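Local coordinates for CurH (Lyngbya majuscula, PDB 3KG7), which probably removes water from a beta-hydroxyacyl intermediate carried on an acyl carrier protein during curacin polyketide biosynthesis, at residues Val8-Leu12 / Phe193-Glu198; Ser20-Thr24 / Met91-Ala95; Ala174-Glu178 / Arg210-Asp214. All coordinates share one frame; numbering follows the deposited sequence.

How the contacts relate
Contacts 2 and 3 each lie within one half of the double hotdog fold, and contact 1 joins loops of the two halves. Contact 2 belongs to the first half and contact 3 to the second, on opposite sides of the chain's centre with their own centres about 41 Å apart. All are partly buried. Contact 2 lies farthest from the chain's centre and is held by paired backbone hydrogen bonds, with amide, selenium and imidazole packing beside them. Contact 3 has the largest share of buried residues, forms no hydrogen bond between its segments and packs hydrocarbon against hydrocarbon and against backbone carbonyls. Contact 1 is mixed: one weak hydrogen bond, an arginine beside a glutamine and a phenylalanine ring, and aliphatic packing.

Contact 1. Residues Val8-Leu12 / Phe193-Glu198; sequences VHRLL and FQLAGE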
# COMPACT_ATOMS: atom_id res chain seq x y z
N VAL C 8 8.53 -1.49 -11.64
CA VAL C 8 8.37 -0.08 -11.25
C VAL C 8 8.41 0.92 -12.42
O VAL C 8 9.39 1.01 -13.17
CB VAL C 8 9.41 0.34 -10.14
CG1 VAL C 8 10.82 -0.21 -10.44
CG2 VAL C 8 9.45 1.85 -9.95
N HIS C 9 7.33 1.68 -12.55
CA HIS C 9 7.22 2.77 -13.51
C HIS C 9 8.15 3.91 -13.11
O HIS C 9 8.17 4.32 -11.94
CB HIS C 9 5.78 3.27 -13.51
CG HIS C 9 5.41 4.05 -14.73
ND1 HIS C 9 5.13 5.40 -14.70
CD2 HIS C 9 5.26 3.67 -16.02
CE1 HIS C 9 4.83 5.82 -15.92
NE2 HIS C 9 4.90 4.78 -16.74
N ARG C 10 8.91 4.43 -14.07
CA ARG C 10 9.80 5.57 -13.84
C ARG C 10 9.14 6.76 -13.15
O ARG C 10 9.72 7.38 -12.26
CB ARG C 10 10.45 6.05 -15.14
CG ARG C 10 11.95 5.96 -15.13
CD ARG C 10 12.62 7.05 -15.95
NE ARG C 10 13.77 7.61 -15.25
CZ ARG C 10 14.97 7.04 -15.18
NH1 ARG C 10 15.21 5.89 -15.79
NH2 ARG C 10 15.94 7.64 -14.50
N LEU C 11 7.92 7.08 -13.58
CA LEU C 11 7.21 8.25 -13.08
C LEU C 11 6.44 7.98 -11.78
O LEU C 11 6.54 8.75 -10.83
CB LEU C 11 6.27 8.82 -14.15
CG LEU C 11 5.48 10.09 -13.83
CD1 LEU C 11 6.37 11.29 -13.74
CD2 LEU C 11 4.41 10.32 -14.88
N LEU C 12 5.67 6.90 -11.75
CA LEU C 12 4.78 6.65 -10.62
C LEU C 12 5.40 5.84 -9.48
O LEU C 12 4.96 5.93 -8.34
CB LEU C 12 3.50 5.97 -11.12
CG LEU C 12 2.45 6.85 -11.78
CD1 LEU C 12 1.34 5.98 -12.30
CD2 LEU C 12 1.90 7.87 -10.82
N PHE C 193 15.59 10.17 -22.63
CA PHE C 193 15.82 8.84 -22.04
C PHE C 193 14.87 8.51 -20.89
O PHE C 193 14.62 7.34 -20.59
CB PHE C 193 17.26 8.71 -21.54
CG PHE C 193 17.54 7.42 -20.78
CD1 PHE C 193 18.08 6.32 -21.44
CD2 PHE C 193 17.29 7.32 -19.41
CE1 PHE C 193 18.37 5.13 -20.74
CE2 PHE C 193 17.55 6.14 -18.71
CZ PHE C 193 18.10 5.04 -19.38
N GLN C 194 14.39 9.55 -20.22
CA GLN C 194 13.60 9.38 -19.00
C GLN C 194 12.12 9.10 -19.25
O GLN C 194 11.40 8.72 -18.33
CB GLN C 194 13.74 10.61 -18.09
CG GLN C 194 15.18 11.02 -17.82
CD GLN C 194 15.32 11.88 -16.58
OE1 GLN C 194 15.02 11.44 -15.47
NE2 GLN C 194 15.80 13.11 -16.76
N LEU C 195 11.68 9.31 -20.48
CA LEU C 195 10.27 9.11 -20.80
C LEU C 195 9.92 7.63 -20.81
O LEU C 195 10.74 6.79 -21.21
CB LEU C 195 9.91 9.81 -22.11
CG LEU C 195 10.11 11.33 -22.13
CD1 LEU C 195 9.44 11.96 -23.33
CD2 LEU C 195 9.60 11.98 -20.87
N ALA C 196 8.71 7.31 -20.36
CA ALA C 196 8.29 5.92 -20.12
C ALA C 196 6.84 5.65 -20.52
O ALA C 196 6.11 4.94 -19.82
CB ALA C 196 8.53 5.54 -18.65
N GLY C 197 6.41 6.23 -21.63
CA GLY C 197 5.09 5.92 -22.17
C GLY C 197 3.94 6.54 -21.40
O GLY C 197 2.78 6.25 -21.68
N GLU C 198 4.25 7.38 -20.42
CA GLU C 198 3.24 8.20 -19.76
C GLU C 198 2.66 9.24 -20.75
O GLU C 198 3.39 9.75 -21.61
CB GLU C 198 3.80 8.84 -18.47
CG GLU C 198 4.85 9.96 -18.64
CD GLU C 198 6.18 9.48 -19.21
OE1 GLU C 198 6.86 8.65 -18.57
OE2 GLU C 198 6.55 9.95 -20.30
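Phe193 meets Arg10 obliquely, the ring atom CE2 of Phe193 lying 3.8 Å from NH1 of Arg10, with the guanidinium and ring planes 75° apart. The next residue, Gln194, has more to do. Its CG lies over one face of the same guanidinium, its amide stands almost perpendicular to that group, and its backbone O comes 3.2 Å from CD of Arg10. OE1 of Gln194 stays 4.0 Å from NH2 of Arg10, too far for a hydrogen bond; NH2 instead makes a weak one to the backbone O of Asn34. At Ala196 the backbone takes over: its O accepts a weak, bent bond from NE2 of His9 (3.3 Å, 136°), while CB of Ala196 rests 4.0 Å from CB of Arg10. After the turn through Gly197, Glu198 folds back on its own segment. With CG set between the backbone N and the carbonyl carbon (chi1 70°) and the chain bent again at chi2, its OE1 takes the N-H of Ala196 on the syn side at 2.9 Å. This curl presents the aliphatic part of Glu198 to the first segment: CG lies 3.8 Å from CD2 of Leu11, and CB meets the edge of the His9 ring at CE1. Leu11 in turn packs on Met57 and Ala60 of helix 52-62. Shortening Arg10 to an alanine is likely to cost O of Asn34 this donor, and Gln194 CG and the Phe193 ring the guanidinium they lie against. The contact thus ties a loop of the first hotdog to one of the second. ND1 of His9 also accepts weakly from the N-H of Leu12, in the ring plane; though both bonds are weak, they would fit a neutral imidazole protonated on NE2, whose partner is a carbonyl, the Glu198 carboxylate lying nearby without contact.

Contact 2. Residues Ser20-Thr24 / Met91-Ala95; sequences STGQT and MLHTA
Thr24 and Leu92 form an antiparallel, hydrogen-bonded pair where strands 24-30 and 86-92 meet in the first hotdog of the double hotdog fold. The N-H of Leu92 gives a nearly straight bond to O of Thr24 (2.8 Å, 172°), and the return bond runs from N of Thr24 to O of Leu92 at 3.1 Å. Their side chains lie alongside one another on one face of the sheet, CB of Thr24 4.1 Å from CD2 of Leu92. Just before the pair, the chain is shaped by an ST turn: OG1 of Thr21 accepts the N-H of Gln23 at 2.8 Å, and the same hydroxyl makes a weak bond to OE1 of Gln23, which may limit the turning of the amide. Gln23 then carries the packing. With CG anti to the carbonyl carbon (chi1 -80°) and the chain extended beyond it, its side chain runs beside His93, pointing the same way, and crosses Met91, a selenomethionine, at a slant. CB of Gln23 lies 4.0 Å from SE of Met91, and the methyl CE sits close to the amide. CG of Met91 in turn lies over one face of the His93 ring, offset toward its rim, so amide, selenomethionine chain and imidazole pack together, continued by Phe102, whose ring meets that of His93. The second subunit also reaches this end of the strands: Met91 packs on Ser20 of the second subunit, and Ser20 on its Met91. At the outer end, Thr94 bends over the turn, its methyl CG2 3.4 Å from O of Thr21 and its CB 3.5 Å from O of Gly22.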
# COMPACT_ATOMS: atom_id res chain seq x y z
N SER C 20 -8.40 -4.00 1.15
CA SER C 20 -9.45 -3.57 2.07
C SER C 20 -10.40 -2.52 1.48
O SER C 20 -11.62 -2.61 1.65
CB SER C 20 -8.79 -3.08 3.36
OG SER C 20 -9.45 -1.96 3.91
N THR C 21 -9.83 -1.55 0.76
CA THR C 21 -10.55 -0.35 0.34
C THR C 21 -10.84 -0.27 -1.16
O THR C 21 -11.79 0.40 -1.59
CB THR C 21 -9.72 0.89 0.69
OG1 THR C 21 -8.52 0.88 -0.09
CG2 THR C 21 -9.34 0.91 2.17
N GLY C 22 -10.01 -0.93 -1.96
CA GLY C 22 -10.02 -0.74 -3.41
C GLY C 22 -9.28 0.54 -3.78
O GLY C 22 -9.54 1.14 -4.82
N GLN C 23 -8.37 0.96 -2.91
CA GLN C 23 -7.51 2.10 -3.21
C GLN C 23 -6.29 1.63 -3.97
O GLN C 23 -6.02 0.43 -4.04
CB GLN C 23 -7.06 2.81 -1.93
CG GLN C 23 -8.10 3.74 -1.34
CD GLN C 23 -7.90 3.96 0.16
OE1 GLN C 23 -7.21 3.20 0.84
NE2 GLN C 23 -8.53 5.01 0.68
N THR C 24 -5.55 2.57 -4.54
CA THR C 24 -4.29 2.30 -5.20
C THR C 24 -3.25 3.30 -4.70
O THR C 24 -3.49 4.51 -4.70
CB THR C 24 -4.45 2.44 -6.72
OG1 THR C 24 -5.56 1.65 -7.16
CG2 THR C 24 -3.21 1.95 -7.44
N MSE C 91 -1.92 8.74 -3.68
CA MSE C 91 -3.02 7.91 -3.26
C MSE C 91 -4.24 8.15 -4.15
O MSE C 91 -4.77 9.27 -4.24
CB MSE C 91 -3.31 8.18 -1.77
CG MSE C 91 -4.53 7.47 -1.18
SE MSE C 91 -4.31 5.55 -0.86
CE MSE C 91 -4.99 5.50 0.98
N LEU C 92 -4.67 7.10 -4.84
CA LEU C 92 -5.81 7.17 -5.75
C LEU C 92 -6.98 6.48 -5.08
O LEU C 92 -7.00 5.26 -4.93
CB LEU C 92 -5.47 6.50 -7.08
CG LEU C 92 -6.55 6.23 -8.13
CD1 LEU C 92 -6.97 7.52 -8.78
CD2 LEU C 92 -6.01 5.28 -9.17
N HIS C 93 -7.95 7.27 -4.65
CA HIS C 93 -9.05 6.73 -3.87
C HIS C 93 -10.02 5.93 -4.71
O HIS C 93 -10.06 6.05 -5.94
CB HIS C 93 -9.76 7.82 -3.09
CG HIS C 93 -8.92 8.42 -2.02
ND1 HIS C 93 -8.11 9.51 -2.24
CD2 HIS C 93 -8.73 8.06 -0.73
CE1 HIS C 93 -7.47 9.82 -1.13
NE2 HIS C 93 -7.83 8.96 -0.19
N THR C 94 -10.78 5.07 -4.05
CA THR C 94 -11.78 4.28 -4.74
C THR C 94 -12.92 5.23 -5.17
O THR C 94 -13.28 6.16 -4.44
CB THR C 94 -12.24 3.09 -3.87
OG1 THR C 94 -13.17 2.28 -4.60
CG2 THR C 94 -12.85 3.54 -2.53
N ALA C 95 -13.44 5.02 -6.37
CA ALA C 95 -14.46 5.91 -6.93
C ALA C 95 -15.67 6.03 -6.00
O ALA C 95 -16.09 5.05 -5.38
CB ALA C 95 -14.90 5.44 -8.29

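Contact 3. Residues Ala174-Glu178 / Arg210-Asp214; sequences AWIGE and RLTPD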
# COMPACT_ATOMS: atom_id res chain seq x y z
N ALA C 174 8.91 30.55 -29.41
CA ALA C 174 7.84 31.30 -28.77
C ALA C 174 7.36 32.46 -29.64
O ALA C 174 8.17 33.16 -30.26
CB ALA C 174 8.30 31.81 -27.42
N TRP C 175 6.04 32.65 -29.70
CA TRP C 175 5.46 33.80 -30.39
C TRP C 175 4.56 34.58 -29.44
O TRP C 175 4.00 34.02 -28.49
CB TRP C 175 4.65 33.34 -31.61
CG TRP C 175 5.44 32.63 -32.68
CD1 TRP C 175 6.02 33.20 -33.78
CD2 TRP C 175 5.72 31.23 -32.76
NE1 TRP C 175 6.65 32.24 -34.53
CE2 TRP C 175 6.48 31.02 -33.93
CE3 TRP C 175 5.39 30.12 -31.96
CZ2 TRP C 175 6.92 29.75 -34.32
CZ3 TRP C 175 5.84 28.86 -32.34
CH2 TRP C 175 6.59 28.68 -33.51
N ILE C 176 4.42 35.88 -29.70
CA ILE C 176 3.60 36.75 -28.86
C ILE C 176 2.79 37.77 -29.67
O ILE C 176 3.29 38.37 -30.62
CB ILE C 176 4.47 37.48 -27.77
CG1 ILE C 176 3.59 38.08 -26.67
CG2 ILE C 176 5.40 38.53 -28.39
CD1 ILE C 176 3.19 37.08 -25.61
N GLY C 177 1.52 37.93 -29.30
CA GLY C 177 0.67 38.98 -29.83
C GLY C 177 0.21 39.87 -28.70
O GLY C 177 0.67 39.71 -27.56
N GLU C 178 -0.68 40.81 -29.00
CA GLU C 178 -1.24 41.67 -27.96
C GLU C 178 -2.30 40.94 -27.14
O GLU C 178 -2.42 41.17 -25.93
CB GLU C 178 -1.80 42.95 -28.57
CG GLU C 178 -0.73 43.88 -29.10
CD GLU C 178 -1.26 45.25 -29.41
OE1 GLU C 178 -2.49 45.39 -29.60
OE2 GLU C 178 -0.45 46.20 -29.46
N ARG C 210 4.33 28.29 -19.51
CA ARG C 210 5.44 29.24 -19.48
C ARG C 210 5.21 30.59 -20.19
O ARG C 210 6.06 31.47 -20.10
CB ARG C 210 6.71 28.58 -20.02
CG ARG C 210 7.32 27.56 -19.08
CD ARG C 210 8.49 26.85 -19.72
NE ARG C 210 8.84 25.64 -18.98
CZ ARG C 210 9.80 24.78 -19.33
NH1 ARG C 210 10.53 24.97 -20.42
NH2 ARG C 210 10.03 23.70 -18.58
N LEU C 211 4.08 30.75 -20.88
CA LEU C 211 3.84 31.99 -21.62
C LEU C 211 2.38 32.45 -21.65
O LEU C 211 1.45 31.65 -21.77
CB LEU C 211 4.40 31.91 -23.05
CG LEU C 211 4.34 33.14 -23.97
CD1 LEU C 211 5.17 34.30 -23.45
CD2 LEU C 211 4.77 32.77 -25.38
N THR C 212 2.22 33.77 -21.56
CA THR C 212 0.94 34.44 -21.59
C THR C 212 1.17 35.70 -22.42
O THR C 212 2.28 36.23 -22.40
CB THR C 212 0.51 34.86 -20.16
OG1 THR C 212 1.05 33.95 -19.20
CG2 THR C 212 -1.00 34.88 -20.04
N PRO C 213 0.14 36.18 -23.16
CA PRO C 213 0.20 37.45 -23.90
C PRO C 213 0.89 38.60 -23.15
O PRO C 213 1.51 39.47 -23.78
CB PRO C 213 -1.27 37.79 -24.12
CG PRO C 213 -1.95 36.48 -24.20
CD PRO C 213 -1.16 35.50 -23.37
N ASP C 214 0.79 38.58 -21.82
CA ASP C 214 1.29 39.65 -20.96
C ASP C 214 2.33 39.15 -19.96
O ASP C 214 2.25 39.45 -18.77
CB ASP C 214 0.11 40.28 -20.21
CG ASP C 214 -0.62 39.27 -19.33
OD1 ASP C 214 -1.11 38.24 -19.84
OD2 ASP C 214 -0.71 39.52 -18.11
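Ile176 and Leu211 meet through their terminal methyls, CD1 to CD1 at 4.0 Å, where the end of strand 171-176 in the second hotdog of the double hotdog fold faces the loop that follows helix 202-207. A second apolar contact lies beside this one. Leu211, whose CG stands anti to the backbone N (chi1 -176°), directs CD2 at the strand, 4.2 Å from CB of Ala174. Leu153 of helix 150-159 and Leu183 of strand 181-186 pack against both of these residues, so the leucine is enclosed between helix and sheet. The other kind of contact sets hydrocarbon against backbone carbonyls: CD2 of Leu211 approaches O of Trp175 at 3.4 Å, and farther along CB of Pro213 lies 4.0 Å from O of Glu178, while the proline ring also packs on Val248 and Pro251. No hydrogen bond links the two segments; the loop's polar ties go elsewhere, O of Leu211 weakly to Ser181 and the Asp214 carboxylate to Arg261 in a salt bridge. Ile176 takes part in both kinds, its CD1 lying 3.4 Å from O of Thr212 and 3.4 Å from O of Pro213.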